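Local coordinates for NADH oxidoreductase (Mesorhizobium loti, PDB 3PI7), which probably acts as an NADPH-dependent oxidoreductase, perhaps reducing quinones, built from a GroES-like domain and an NAD(P)-binding Rossmann fold, at residues L15-Y21 and P76-P82; P25-E31 and V66-Q72; G89-A93 and S102-K106; S50-V56 and E122-A128; F190-V194 and V228-P234. Residues are numbered along the deposited sequence.

How the contacts relate
Starting from the N terminus, the end of strand 10-16 meets residues 76-82 in contact 1, closing a loop that contains the whole of contact 2, where residues 25-31 lie against helix 63-69. The two touch: the side chain of Arg77 reaches the end of that helix. Strand 51-56 sets out inside the same loop but finds its partner, strand 123-127, only beyond it, so contact 4 crosses contacts 1 and 2. Nested within contact 4, contact 3 brings residues 102-106 back to strand 86-94, which pairs with strand 51-56 in the GroES-like sheet. Contact 5 closes later and independently, in the Rossmann domain, its centre about 41 Å from that of contact 1.

Contact 1 of 5, residues L15-Y21 and P76-P82; sequences LLVGDGY and PRVKGRP. With K (potassium ion), chain G; PO4 (phosphate ion), chain E.
Leu15 and Leu16 end strand 10-16 in extended conformation, and residues 76-82 run beside them without regular structure. Leu15, bridged to Pro82 (CA-CA 4.3 Å), lays CD2 4.0 Å from Pro82 CG. Leu16 donates N to Arg81 O (2.8 Å) and accepts from Gly80 N at O (2.8 Å); its m,t side chain points at the other segment. These bonds clasp a type II turn, Val78-Arg81, in which Gly80 takes phi 89°, an angle at which a CB would jam against the preceding carbonyl. The turn belongs to the loop between helix 63-69 and strand 86-94 of the GroES-like domain, here tied to the end of strand 10-16. Val17 O receives Lys79 NZ (2.8 Å). Gly18 lies over one face of the Arg77 guanidinium, where a CB would clash with NH1. Asp19, chi1 t, accepts Lys79 N at OD1 (2.9 Å), and its O takes Arg77 NH2 (3.0 Å). Gly20, at phi 55°, forms an antiparallel hydrogen-bonded pair with Arg77: Gly20 N to Arg77 O 2.8 Å, Arg77 N to Gly20 O 3.0 Å. Tyr21 offers its ring face to Pro76 CB, a CH-pi contact 4.1 Å from the centroid. Potassium binds Asp19 O (2.7 Å) and Tyr21 O (2.8 Å), plus phosphate and water.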
# COMPACT_ATOMS: atom_id res chain seq x y z
N LEU A 15 -2.16 -27.74 -24.59
CA LEU A 15 -1.08 -28.00 -23.66
C LEU A 15 -0.09 -26.88 -23.54
O LEU A 15 0.37 -26.34 -24.54
CB LEU A 15 -0.33 -29.25 -24.09
CG LEU A 15 -1.19 -30.43 -24.47
CD1 LEU A 15 -0.33 -31.53 -25.06
CD2 LEU A 15 -1.98 -30.93 -23.27
N LEU A 16 0.32 -26.61 -22.30
CA LEU A 16 1.33 -25.59 -22.03
C LEU A 16 2.66 -25.94 -22.66
O LEU A 16 3.15 -27.07 -22.50
CB LEU A 16 1.51 -25.41 -20.53
CG LEU A 16 0.34 -24.80 -19.82
CD1 LEU A 16 0.38 -25.15 -18.36
CD2 LEU A 16 0.27 -23.28 -20.06
N VAL A 17 3.24 -24.98 -23.38
CA VAL A 17 4.54 -25.15 -24.02
C VAL A 17 5.61 -24.70 -23.01
O VAL A 17 6.70 -25.27 -22.96
CB VAL A 17 4.56 -24.33 -25.34
CG1 VAL A 17 5.96 -24.17 -25.92
CG2 VAL A 17 3.64 -24.97 -26.36
N GLY A 18 5.26 -23.68 -22.24
CA GLY A 18 6.15 -23.11 -21.24
C GLY A 18 6.10 -23.84 -19.92
O GLY A 18 5.11 -24.51 -19.61
N ASP A 19 7.18 -23.75 -19.17
CA ASP A 19 7.29 -24.31 -17.84
C ASP A 19 7.57 -23.19 -16.84
O ASP A 19 8.24 -22.20 -17.19
CB ASP A 19 8.40 -25.38 -17.80
CG ASP A 19 8.26 -26.30 -16.61
OD1 ASP A 19 7.15 -26.83 -16.40
OD2 ASP A 19 9.23 -26.42 -15.83
N GLY A 20 7.08 -23.36 -15.60
CA GLY A 20 7.29 -22.37 -14.54
C GLY A 20 6.84 -20.98 -14.93
O GLY A 20 5.73 -20.79 -15.43
N TYR A 21 7.72 -20.00 -14.68
CA TYR A 21 7.45 -18.60 -14.99
C TYR A 21 8.32 -18.16 -16.14
O TYR A 21 9.34 -18.79 -16.40
CB TYR A 21 7.70 -17.71 -13.77
CG TYR A 21 6.87 -18.08 -12.57
CD1 TYR A 21 5.52 -17.71 -12.49
CD2 TYR A 21 7.41 -18.80 -11.51
CE1 TYR A 21 4.75 -18.03 -11.38
CE2 TYR A 21 6.65 -19.12 -10.39
CZ TYR A 21 5.32 -18.72 -10.33
OH TYR A 21 4.56 -19.01 -9.23
N PRO A 76 2.91 -21.22 -11.20
CA PRO A 76 3.78 -21.65 -12.29
C PRO A 76 3.10 -22.63 -13.25
O PRO A 76 2.19 -23.38 -12.88
CB PRO A 76 4.94 -22.32 -11.55
CG PRO A 76 4.30 -22.90 -10.33
CD PRO A 76 3.20 -21.94 -9.95
N ARG A 77 3.56 -22.63 -14.48
CA ARG A 77 3.10 -23.54 -15.51
C ARG A 77 3.73 -24.91 -15.31
O ARG A 77 4.89 -24.99 -14.90
CB ARG A 77 3.56 -22.99 -16.88
CG ARG A 77 2.84 -21.71 -17.29
CD ARG A 77 3.53 -21.06 -18.50
NE ARG A 77 4.96 -20.80 -18.27
CZ ARG A 77 5.73 -20.11 -19.10
NH1 ARG A 77 5.22 -19.58 -20.20
NH2 ARG A 77 7.03 -19.98 -18.85
N VAL A 78 2.99 -25.97 -15.63
CA VAL A 78 3.57 -27.30 -15.69
C VAL A 78 3.54 -27.65 -17.18
O VAL A 78 2.47 -27.83 -17.75
CB VAL A 78 2.85 -28.36 -14.80
CG1 VAL A 78 3.51 -29.74 -14.97
CG2 VAL A 78 2.90 -27.94 -13.34
N LYS A 79 4.71 -27.62 -17.83
CA LYS A 79 4.80 -27.92 -19.26
C LYS A 79 4.08 -29.22 -19.59
O LYS A 79 4.25 -30.22 -18.89
CB LYS A 79 6.28 -27.99 -19.71
CG LYS A 79 6.46 -28.40 -21.16
CD LYS A 79 7.88 -28.08 -21.66
CE LYS A 79 8.09 -28.58 -23.08
NZ LYS A 79 7.35 -27.77 -24.09
N GLY A 80 3.30 -29.18 -20.65
CA GLY A 80 2.58 -30.34 -21.15
C GLY A 80 1.21 -30.56 -20.55
O GLY A 80 0.53 -31.51 -20.94
N ARG A 81 0.81 -29.72 -19.58
CA ARG A 81 -0.52 -29.84 -19.01
C ARG A 81 -1.46 -28.91 -19.72
O ARG A 81 -1.04 -27.84 -20.14
CB ARG A 81 -0.53 -29.51 -17.49
CG ARG A 81 0.39 -30.39 -16.70
CD ARG A 81 -0.01 -31.86 -16.74
NE ARG A 81 0.95 -32.60 -15.93
CZ ARG A 81 0.86 -32.72 -14.60
NH1 ARG A 81 -0.17 -32.19 -13.95
NH2 ARG A 81 1.82 -33.33 -13.92
N PRO A 82 -2.74 -29.27 -19.79
CA PRO A 82 -3.73 -28.35 -20.33
C PRO A 82 -3.87 -27.14 -19.42
O PRO A 82 -3.87 -27.26 -18.17
CB PRO A 82 -5.04 -29.17 -20.27
CG PRO A 82 -4.59 -30.60 -20.24
CD PRO A 82 -3.38 -30.54 -19.37
K K G . 10.66 -21.08 -17.16
P PO4 E . 10.04 -19.18 -20.69
O1 PO4 E . 10.98 -17.94 -20.29
O2 PO4 E . 10.56 -19.84 -22.04
O3 PO4 E . 8.60 -18.64 -20.96
O4 PO4 E . 10.14 -20.22 -19.48
O HOH W 1 11.09 -23.13 -15.51

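Contact 2 of 5, residues P25-E31 and V66-Q72; sequences PSGSALE and VAFIKGQ
A Schellman motif ends helix 63-69 here: Gly71, at phi 72° and psi 24°, leaves the helical conformation easily because it lacks a side chain, while Gln72 N bonds Ala67 O (2.8 Å) and Gly71 N bonds Phe68 O (3.0 Å). Against this helix end lies the irregular segment 25-31, with nearest CA pairs Pro25-Gln72 6.5 Å, Ser28-Ala67 6.4 Å and Leu30-Val66 6.7 Å. Hydrogen bonds dominate its Pro25-Gly27 part. The amide of Gln72 (chi1 m, chi2 t) both accepts and donates, taking Ser26 N at OE1 (2.7 Å) and giving NE2 to Gly27 O (2.6 Å). Lys70, also m,t, stretches across so that NZ reaches Gly27 O (3.2 Å) and, weakly, Ser26 O (3.3 Å). Gly27 itself adopts phi 71°, readily open to glycine. Charge adds a long salt bridge, Glu31 OE1 to Lys70 NZ 3.9 Å; Glu31 OE2 is held by Tyr36. Apolar contact belongs to Leu30, chi1 t and chi2 p, a branched side chain directed at the helix. Leu338 of helix 327-338 touches both Leu30 and Val66. Within the contact Leu30 CB lies 3.9 Å from Val66 CG1, and Leu30 CD1 3.9 Å from Ile69 CD1.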
# COMPACT_ATOMS: atom_id res chain seq x y z
N PRO A 25 9.07 -11.62 -19.91
CA PRO A 25 7.64 -11.24 -19.90
C PRO A 25 7.30 -10.32 -21.07
O PRO A 25 8.15 -9.54 -21.50
CB PRO A 25 7.44 -10.57 -18.53
CG PRO A 25 8.80 -10.17 -18.10
CD PRO A 25 9.74 -11.19 -18.67
N SER A 26 6.08 -10.45 -21.62
CA SER A 26 5.69 -9.68 -22.80
C SER A 26 4.31 -9.02 -22.70
O SER A 26 3.58 -8.96 -23.69
CB SER A 26 5.73 -10.57 -24.04
OG SER A 26 4.90 -11.70 -23.88
N GLY A 27 4.00 -8.47 -21.53
CA GLY A 27 2.74 -7.77 -21.32
C GLY A 27 1.53 -8.68 -21.28
O GLY A 27 1.66 -9.91 -21.19
N SER A 28 0.34 -8.08 -21.38
CA SER A 28 -0.92 -8.78 -21.24
C SER A 28 -1.66 -9.12 -22.55
O SER A 28 -2.60 -9.91 -22.49
CB SER A 28 -1.83 -7.95 -20.34
OG SER A 28 -2.08 -6.69 -20.95
N ALA A 29 -1.25 -8.54 -23.69
CA ALA A 29 -1.87 -8.83 -24.98
C ALA A 29 -1.50 -10.24 -25.44
O ALA A 29 -0.37 -10.67 -25.26
CB ALA A 29 -1.42 -7.81 -26.02
N LEU A 30 -2.47 -10.96 -25.97
CA LEU A 30 -2.23 -12.30 -26.50
C LEU A 30 -2.21 -12.18 -27.99
O LEU A 30 -3.26 -12.09 -28.63
CB LEU A 30 -3.27 -13.32 -26.01
CG LEU A 30 -2.96 -14.77 -26.40
CD1 LEU A 30 -1.75 -15.32 -25.62
CD2 LEU A 30 -4.17 -15.63 -26.24
N GLU A 31 -1.00 -12.05 -28.52
CA GLU A 31 -0.71 -11.84 -29.91
C GLU A 31 -0.87 -13.15 -30.71
O GLU A 31 -1.23 -13.12 -31.89
CB GLU A 31 0.73 -11.24 -30.05
CG GLU A 31 1.92 -12.13 -29.68
CD GLU A 31 2.16 -12.59 -28.25
OE1 GLU A 31 1.39 -12.22 -27.33
OE2 GLU A 31 3.14 -13.35 -28.04
N VAL A 66 -4.60 -15.90 -19.74
CA VAL A 66 -3.63 -15.29 -20.66
C VAL A 66 -2.32 -15.06 -19.90
O VAL A 66 -1.27 -15.52 -20.35
CB VAL A 66 -4.19 -14.00 -21.28
CG1 VAL A 66 -3.13 -13.31 -22.15
CG2 VAL A 66 -5.44 -14.32 -22.11
N ALA A 67 -2.39 -14.48 -18.70
CA ALA A 67 -1.19 -14.24 -17.90
C ALA A 67 -0.52 -15.55 -17.55
O ALA A 67 0.70 -15.68 -17.60
CB ALA A 67 -1.57 -13.49 -16.61
N PHE A 68 -1.34 -16.56 -17.17
CA PHE A 68 -0.80 -17.84 -16.77
C PHE A 68 -0.05 -18.55 -17.89
O PHE A 68 1.05 -19.06 -17.63
CB PHE A 68 -1.91 -18.73 -16.20
CG PHE A 68 -1.43 -20.12 -15.89
CD1 PHE A 68 -0.62 -20.37 -14.79
CD2 PHE A 68 -1.79 -21.20 -16.71
CE1 PHE A 68 -0.21 -21.67 -14.48
CE2 PHE A 68 -1.36 -22.49 -16.41
CZ PHE A 68 -0.55 -22.72 -15.31
N ILE A 69 -0.62 -18.63 -19.11
CA ILE A 69 0.04 -19.38 -20.20
C ILE A 69 1.37 -18.68 -20.62
O ILE A 69 2.34 -19.33 -21.04
CB ILE A 69 -0.92 -19.64 -21.40
CG1 ILE A 69 -1.28 -18.34 -22.16
CG2 ILE A 69 -2.18 -20.35 -20.90
CD1 ILE A 69 -2.11 -18.52 -23.41
N LYS A 70 1.41 -17.36 -20.40
CA LYS A 70 2.58 -16.55 -20.70
C LYS A 70 3.64 -16.67 -19.61
O LYS A 70 4.71 -16.10 -19.78
CB LYS A 70 2.16 -15.09 -20.87
CG LYS A 70 1.43 -14.86 -22.20
CD LYS A 70 0.83 -13.45 -22.25
CE LYS A 70 1.11 -12.83 -23.59
NZ LYS A 70 2.34 -12.00 -23.56
N GLY A 71 3.35 -17.39 -18.53
CA GLY A 71 4.25 -17.54 -17.38
C GLY A 71 4.37 -16.27 -16.54
O GLY A 71 5.37 -16.05 -15.86
N GLN A 72 3.34 -15.43 -16.62
CA GLN A 72 3.24 -14.11 -16.00
C GLN A 72 2.20 -14.03 -14.89
O GLN A 72 1.82 -12.93 -14.45
CB GLN A 72 2.93 -13.08 -17.09
CG GLN A 72 4.14 -12.92 -18.02
CD GLN A 72 3.90 -12.14 -19.29
OE1 GLN A 72 4.66 -12.24 -20.23
NE2 GLN A 72 2.83 -11.39 -19.36

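Contact 3 of 5, residues G89-A93 and S102-K106; sequences GTIVA and SLVGK
Ile91, in the middle of extended segment 89-93, has both backbone polar atoms satisfied by one turn: its N donates to Lys106 O (2.9 Å, 172°) and its O accepts from Gly105 N (2.7 Å, 155°). The nearest CA pairs are Ile91-Val104 at 5.0 Å and Thr90-Lys106 at 5.6 Å. Leu103 to Lys106 forms a type II turn, closed by Lys106 N to Leu103 O (2.9 Å); Gly105, at phi 96° and psi -16°, stands where a CB would press on the preceding carbonyl. Lys106 O takes a further CA-H...O contact from Thr90 CA (3.5 Å), and the extended Lys106 side chain carries NZ back to Ser102 O (2.8 Å). The turn joins helix 98-103 to strand 107-111 in the GroES-like domain. On the strand's other edge Thr90, Val92 and Ala93 bond to strand 51-56, where Val92 and Ala93 both face Leu53 in a classic beta bulge. Ile91, chi1 m and chi2 t, points its branched side chain at the turn, CD1 3.5 Å from Leu103 CB and CG2 4.1 Å from Val104 CG2.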
# COMPACT_ATOMS: atom_id res chain seq x y z
N GLY A 89 -18.96 -28.45 -16.71
CA GLY A 89 -18.98 -29.78 -17.27
C GLY A 89 -19.62 -30.76 -16.34
O GLY A 89 -20.13 -30.37 -15.28
N THR A 90 -19.56 -32.03 -16.69
CA THR A 90 -20.18 -33.07 -15.88
C THR A 90 -19.11 -33.92 -15.26
O THR A 90 -18.19 -34.32 -15.95
CB THR A 90 -21.14 -33.90 -16.73
OG1 THR A 90 -22.22 -33.04 -17.14
CG2 THR A 90 -21.73 -35.08 -15.97
N ILE A 91 -19.25 -34.20 -13.97
CA ILE A 91 -18.27 -35.06 -13.28
C ILE A 91 -18.48 -36.52 -13.66
O ILE A 91 -19.56 -37.07 -13.44
CB ILE A 91 -18.31 -34.85 -11.75
CG1 ILE A 91 -17.87 -33.39 -11.43
CG2 ILE A 91 -17.36 -35.89 -11.09
CD1 ILE A 91 -18.21 -32.91 -10.11
N VAL A 92 -17.43 -37.16 -14.21
CA VAL A 92 -17.51 -38.52 -14.71
C VAL A 92 -16.75 -39.47 -13.81
O VAL A 92 -16.95 -40.68 -13.93
CB VAL A 92 -17.07 -38.64 -16.21
CG1 VAL A 92 -18.06 -37.89 -17.12
CG2 VAL A 92 -15.63 -38.11 -16.41
N ALA A 93 -15.89 -38.95 -12.92
CA ALA A 93 -15.15 -39.78 -11.96
C ALA A 93 -14.72 -38.93 -10.77
O ALA A 93 -14.60 -37.72 -10.90
CB ALA A 93 -13.93 -40.43 -12.60
N SER A 102 -19.63 -38.17 -4.11
CA SER A 102 -21.01 -37.68 -4.12
C SER A 102 -21.29 -36.73 -5.27
O SER A 102 -22.46 -36.53 -5.62
CB SER A 102 -21.33 -36.98 -2.80
OG SER A 102 -21.34 -37.95 -1.77
N LEU A 103 -20.24 -36.16 -5.85
CA LEU A 103 -20.42 -35.23 -6.97
C LEU A 103 -20.51 -35.95 -8.30
O LEU A 103 -20.86 -35.32 -9.29
CB LEU A 103 -19.28 -34.21 -7.00
CG LEU A 103 -19.24 -33.15 -5.90
CD1 LEU A 103 -18.00 -32.25 -6.10
CD2 LEU A 103 -20.53 -32.28 -5.89
N VAL A 104 -20.13 -37.24 -8.36
CA VAL A 104 -20.12 -37.94 -9.66
C VAL A 104 -21.51 -37.89 -10.31
O VAL A 104 -22.53 -38.18 -9.67
CB VAL A 104 -19.55 -39.37 -9.53
CG1 VAL A 104 -19.58 -40.09 -10.87
CG2 VAL A 104 -18.13 -39.34 -8.98
N GLY A 105 -21.53 -37.49 -11.59
CA GLY A 105 -22.76 -37.37 -12.37
C GLY A 105 -23.30 -35.96 -12.39
O GLY A 105 -24.18 -35.66 -13.20
N LYS A 106 -22.82 -35.08 -11.48
CA LYS A 106 -23.37 -33.74 -11.38
C LYS A 106 -22.70 -32.82 -12.36
O LYS A 106 -21.53 -32.97 -12.70
CB LYS A 106 -23.24 -33.20 -9.94
CG LYS A 106 -24.19 -33.94 -9.02
CD LYS A 106 -24.12 -33.50 -7.57
CE LYS A 106 -25.20 -34.21 -6.77
NZ LYS A 106 -24.66 -34.82 -5.51

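Contact 4 of 5, residues S50-V56 and E122-A128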
# COMPACT_ATOMS: atom_id res chain seq x y z
N SER A 50 -9.39 -36.25 -3.22
CA SER A 50 -10.28 -35.10 -2.97
C SER A 50 -10.73 -34.43 -4.26
O SER A 50 -11.36 -33.37 -4.21
CB SER A 50 -9.55 -34.07 -2.11
OG SER A 50 -8.40 -33.55 -2.77
N GLN A 51 -10.41 -35.03 -5.42
CA GLN A 51 -10.66 -34.42 -6.72
C GLN A 51 -11.69 -35.13 -7.56
O GLN A 51 -12.06 -36.28 -7.29
CB GLN A 51 -9.34 -34.37 -7.53
CG GLN A 51 -8.22 -33.63 -6.84
CD GLN A 51 -6.94 -33.68 -7.66
OE1 GLN A 51 -6.59 -34.71 -8.27
NE2 GLN A 51 -6.22 -32.58 -7.67
N VAL A 52 -12.15 -34.43 -8.60
CA VAL A 52 -13.10 -34.95 -9.54
C VAL A 52 -12.57 -34.75 -10.94
O VAL A 52 -11.80 -33.82 -11.20
CB VAL A 52 -14.51 -34.32 -9.36
CG1 VAL A 52 -15.13 -34.75 -8.05
CG2 VAL A 52 -14.43 -32.79 -9.48
N LEU A 53 -12.96 -35.65 -11.83
CA LEU A 53 -12.62 -35.58 -13.24
C LEU A 53 -13.86 -35.09 -13.95
O LEU A 53 -14.93 -35.72 -13.87
CB LEU A 53 -12.20 -36.96 -13.77
CG LEU A 53 -11.78 -36.97 -15.21
CD1 LEU A 53 -10.45 -36.20 -15.41
CD2 LEU A 53 -11.69 -38.36 -15.74
N ILE A 54 -13.73 -33.96 -14.62
CA ILE A 54 -14.86 -33.34 -15.29
C ILE A 54 -14.76 -33.45 -16.80
O ILE A 54 -13.74 -33.04 -17.38
CB ILE A 54 -14.95 -31.85 -14.87
CG1 ILE A 54 -15.07 -31.69 -13.32
CG2 ILE A 54 -16.12 -31.17 -15.53
CD1 ILE A 54 -14.17 -30.72 -12.80
N LYS A 55 -15.86 -33.86 -17.45
CA LYS A 55 -15.99 -33.85 -18.89
C LYS A 55 -16.41 -32.44 -19.22
O LYS A 55 -17.54 -32.06 -18.91
CB LYS A 55 -17.04 -34.89 -19.37
CG LYS A 55 -17.14 -34.92 -20.88
CD LYS A 55 -18.21 -35.89 -21.43
CE LYS A 55 -17.97 -35.99 -22.93
NZ LYS A 55 -18.55 -37.24 -23.51
N VAL A 56 -15.49 -31.65 -19.79
CA VAL A 56 -15.71 -30.23 -20.03
C VAL A 56 -16.67 -29.98 -21.16
O VAL A 56 -16.46 -30.46 -22.29
CB VAL A 56 -14.36 -29.50 -20.29
CG1 VAL A 56 -14.59 -28.01 -20.40
CG2 VAL A 56 -13.34 -29.80 -19.19
N GLU A 122 -10.66 -31.88 -23.02
CA GLU A 122 -11.91 -32.61 -22.97
C GLU A 122 -12.29 -33.00 -21.55
O GLU A 122 -13.48 -33.12 -21.26
CB GLU A 122 -11.83 -33.83 -23.88
CG GLU A 122 -12.04 -33.40 -25.32
CD GLU A 122 -11.94 -34.48 -26.37
OE1 GLU A 122 -11.07 -35.37 -26.24
OE2 GLU A 122 -12.63 -34.34 -27.41
N TYR A 123 -11.31 -33.23 -20.69
CA TYR A 123 -11.45 -33.59 -19.28
C TYR A 123 -10.50 -32.76 -18.45
O TYR A 123 -9.32 -32.64 -18.80
CB TYR A 123 -11.16 -35.10 -19.05
CG TYR A 123 -12.13 -35.97 -19.82
CD1 TYR A 123 -11.92 -36.24 -21.18
CD2 TYR A 123 -13.31 -36.41 -19.24
CE1 TYR A 123 -12.88 -36.90 -21.95
CE2 TYR A 123 -14.27 -37.09 -19.99
CZ TYR A 123 -14.04 -37.35 -21.34
OH TYR A 123 -14.98 -37.99 -22.09
N ALA A 124 -11.00 -32.22 -17.34
CA ALA A 124 -10.19 -31.41 -16.41
C ALA A 124 -10.27 -32.02 -15.04
O ALA A 124 -11.16 -32.85 -14.79
CB ALA A 124 -10.72 -29.97 -16.38
N VAL A 125 -9.35 -31.66 -14.16
CA VAL A 125 -9.40 -32.13 -12.78
C VAL A 125 -9.59 -30.91 -11.89
O VAL A 125 -8.93 -29.89 -12.09
CB VAL A 125 -8.14 -32.95 -12.39
CG1 VAL A 125 -8.15 -33.30 -10.90
CG2 VAL A 125 -8.01 -34.20 -13.24
N ALA A 126 -10.49 -31.01 -10.93
CA ALA A 126 -10.66 -29.96 -9.94
C ALA A 126 -10.83 -30.58 -8.59
O ALA A 126 -11.27 -31.74 -8.48
CB ALA A 126 -11.88 -29.09 -10.31
N GLU A 127 -10.55 -29.82 -7.55
CA GLU A 127 -10.89 -30.25 -6.18
C GLU A 127 -12.39 -30.32 -6.08
O GLU A 127 -13.07 -29.47 -6.68
CB GLU A 127 -10.37 -29.22 -5.14
CG GLU A 127 -8.86 -29.20 -5.06
CD GLU A 127 -8.23 -30.48 -4.55
OE1 GLU A 127 -8.88 -31.21 -3.77
OE2 GLU A 127 -7.12 -30.82 -5.04
N ALA A 128 -12.94 -31.30 -5.33
CA ALA A 128 -14.40 -31.35 -5.14
C ALA A 128 -14.89 -30.01 -4.60
O ALA A 128 -15.92 -29.46 -5.05
CB ALA A 128 -14.76 -32.48 -4.18
O HOH W 2 -5.65 -32.64 -3.76
O HOH W 3 -15.30 -32.87 -23.25
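Two antiparallel strands of the GroES-like sheet, 51-56 and 123-127, lie side by side, their axes 4.6 Å apart at closest and their directions 147° apart. Backbone bonds hold the register: Val52 N to Ala126 O (2.8 Å), Ile54 N to Ala124 O (2.8 Å) and Val56 N to Glu122 O (2.9 Å). On the face bearing Val52, Ile54, Ala124 and Ala126, bulky beta-branched residues of one strand meet small alanines of the other. Ile54 CD1 settles 3.8 Å from Ala126 CB, and Val56 CG2 is 3.8 Å from Ala124 CB; the short methyls leave room for Phe110 of strand 107-111, which touches all four of these residues. On the face of Leu53 and Val125, Leu53, chi1 t, extends CD1 to lie 3.8 Å from Val125 CG2 and 3.9 Å from Tyr123 CB. The aliphatic start of Lys55 rests near the Tyr123 ring, CB to CE2 3.6 Å. At the far end Glu127, m,m, folds back over Ser50, whose OG donates to Glu127 OE1 at 2.6 Å.

Contact 5 of 5, residues F190-V194 and V228-P234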
# COMPACT_ATOMS: atom_id res chain seq x y z
N PHE A 190 -24.53 2.70 -5.80
CA PHE A 190 -23.14 3.11 -5.81
C PHE A 190 -22.84 3.72 -7.19
O PHE A 190 -23.61 3.54 -8.14
CB PHE A 190 -22.20 1.95 -5.45
CG PHE A 190 -22.22 1.67 -3.97
CD1 PHE A 190 -23.26 0.93 -3.40
CD2 PHE A 190 -21.19 2.09 -3.15
CE1 PHE A 190 -23.28 0.67 -2.03
CE2 PHE A 190 -21.21 1.83 -1.78
CZ PHE A 190 -22.25 1.10 -1.23
N ARG A 191 -21.74 4.47 -7.28
CA ARG A 191 -21.40 5.28 -8.44
C ARG A 191 -20.04 4.93 -8.98
O ARG A 191 -19.04 5.51 -8.58
CB ARG A 191 -21.46 6.75 -8.05
CG ARG A 191 -22.88 7.17 -7.72
CD ARG A 191 -22.92 8.57 -7.12
NE ARG A 191 -22.50 9.60 -8.08
CZ ARG A 191 -23.32 10.19 -8.94
NH1 ARG A 191 -24.60 9.82 -9.02
NH2 ARG A 191 -22.87 11.14 -9.75
N PRO A 192 -20.00 4.04 -9.97
CA PRO A 192 -18.70 3.62 -10.50
C PRO A 192 -18.06 4.69 -11.36
O PRO A 192 -18.72 5.32 -12.18
CB PRO A 192 -19.03 2.37 -11.34
CG PRO A 192 -20.39 1.96 -10.88
CD PRO A 192 -21.09 3.21 -10.50
N ILE A 193 -16.75 4.84 -11.20
CA ILE A 193 -15.95 5.74 -12.02
C ILE A 193 -15.03 4.80 -12.75
O ILE A 193 -14.22 4.16 -12.09
CB ILE A 193 -15.19 6.77 -11.15
CG1 ILE A 193 -16.16 7.70 -10.39
CG2 ILE A 193 -14.14 7.56 -11.98
CD1 ILE A 193 -15.47 8.32 -9.10
N VAL A 194 -15.14 4.70 -14.08
CA VAL A 194 -14.30 3.72 -14.74
C VAL A 194 -13.53 4.34 -15.87
O VAL A 194 -13.97 5.32 -16.45
CB VAL A 194 -15.10 2.47 -15.23
CG1 VAL A 194 -15.91 1.84 -14.09
CG2 VAL A 194 -16.00 2.79 -16.42
N VAL A 228 -13.41 14.96 -11.46
CA VAL A 228 -14.29 13.86 -11.03
C VAL A 228 -13.95 13.43 -9.59
O VAL A 228 -14.85 13.16 -8.80
CB VAL A 228 -14.21 12.67 -12.03
CG1 VAL A 228 -15.03 11.48 -11.52
CG2 VAL A 228 -14.72 13.12 -13.41
N MSE A 229 -12.65 13.33 -9.26
CA MSE A 229 -12.26 12.96 -7.90
C MSE A 229 -12.77 13.96 -6.90
O MSE A 229 -13.21 13.56 -5.84
CB MSE A 229 -10.73 12.87 -7.74
CG MSE A 229 -10.12 11.79 -8.58
SE MSE A 229 -10.76 10.04 -8.26
CE MSE A 229 -11.96 9.87 -9.80
N LYS A 230 -12.73 15.27 -7.23
CA LYS A 230 -13.21 16.30 -6.31
C LYS A 230 -14.73 16.17 -6.13
O LYS A 230 -15.23 16.27 -5.02
CB LYS A 230 -12.84 17.70 -6.82
CG LYS A 230 -13.21 18.83 -5.85
CD LYS A 230 -12.72 20.21 -6.31
CE LYS A 230 -13.30 21.35 -5.49
NZ LYS A 230 -12.72 21.43 -4.11
N ALA A 231 -15.44 15.93 -7.24
CA ALA A 231 -16.91 15.86 -7.24
C ALA A 231 -17.44 14.61 -6.53
O ALA A 231 -18.45 14.68 -5.80
CB ALA A 231 -17.42 15.92 -8.68
N GLU A 232 -16.75 13.49 -6.69
CA GLU A 232 -17.27 12.18 -6.22
C GLU A 232 -16.64 11.67 -4.93
O GLU A 232 -17.28 10.86 -4.25
CB GLU A 232 -17.08 11.12 -7.32
CG GLU A 232 -17.89 11.40 -8.59
CD GLU A 232 -19.40 11.30 -8.49
OE1 GLU A 232 -19.90 10.67 -7.53
OE2 GLU A 232 -20.08 11.83 -9.40
N GLN A 233 -15.40 12.06 -4.65
CA GLN A 233 -14.64 11.67 -3.44
C GLN A 233 -14.62 10.14 -3.19
O GLN A 233 -14.93 9.68 -2.08
CB GLN A 233 -15.22 12.39 -2.21
CG GLN A 233 -15.12 13.91 -2.29
CD GLN A 233 -13.72 14.38 -2.01
OE1 GLN A 233 -12.96 14.72 -2.91
NE2 GLN A 233 -13.32 14.33 -0.75
N PRO A 234 -14.27 9.32 -4.20
CA PRO A 234 -14.21 7.87 -3.94
C PRO A 234 -13.05 7.49 -3.03
O PRO A 234 -12.02 8.16 -3.03
CB PRO A 234 -13.94 7.29 -5.35
CG PRO A 234 -13.18 8.37 -6.05
CD PRO A 234 -13.86 9.64 -5.58
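This is a buried strand-to-helix contact in the nucleotide-binding domain, where the side chains of strand 191-196 meet the C-terminal turns of helix 221-232. The segments run nearly antiparallel, at 170°, with their axes 11.1 Å apart, so long side chains must fill the gap. Ile193, chi1 m and chi2 t, does so: CD1 lies 4.0 Å from Val228 CG1, 3.7 Å from Glu232 CB and 3.8 Å from Pro234 CG, while CG2 is 3.9 Å from CE of Met229, a selenomethionine. Branched and apolar, it suits a pocket lined by helix and following loop. Toward the exposed edge, Arg191 and Glu232 form a two-pronged salt bridge, with Arg191 NE on Glu232 OE1 and Arg191 NH2 on Glu232 OE2, both 2.9 Å; His212 also holds OE2. Gln233, at positive phi, ends the helix and Pro234 leads into strand 236-239. Pro192 and Val194, on alternate positions, face helix 176-188. Helices thus flank both sides of a parallel sheet of order 3-2-1-4-5-6, the Rossmann fold.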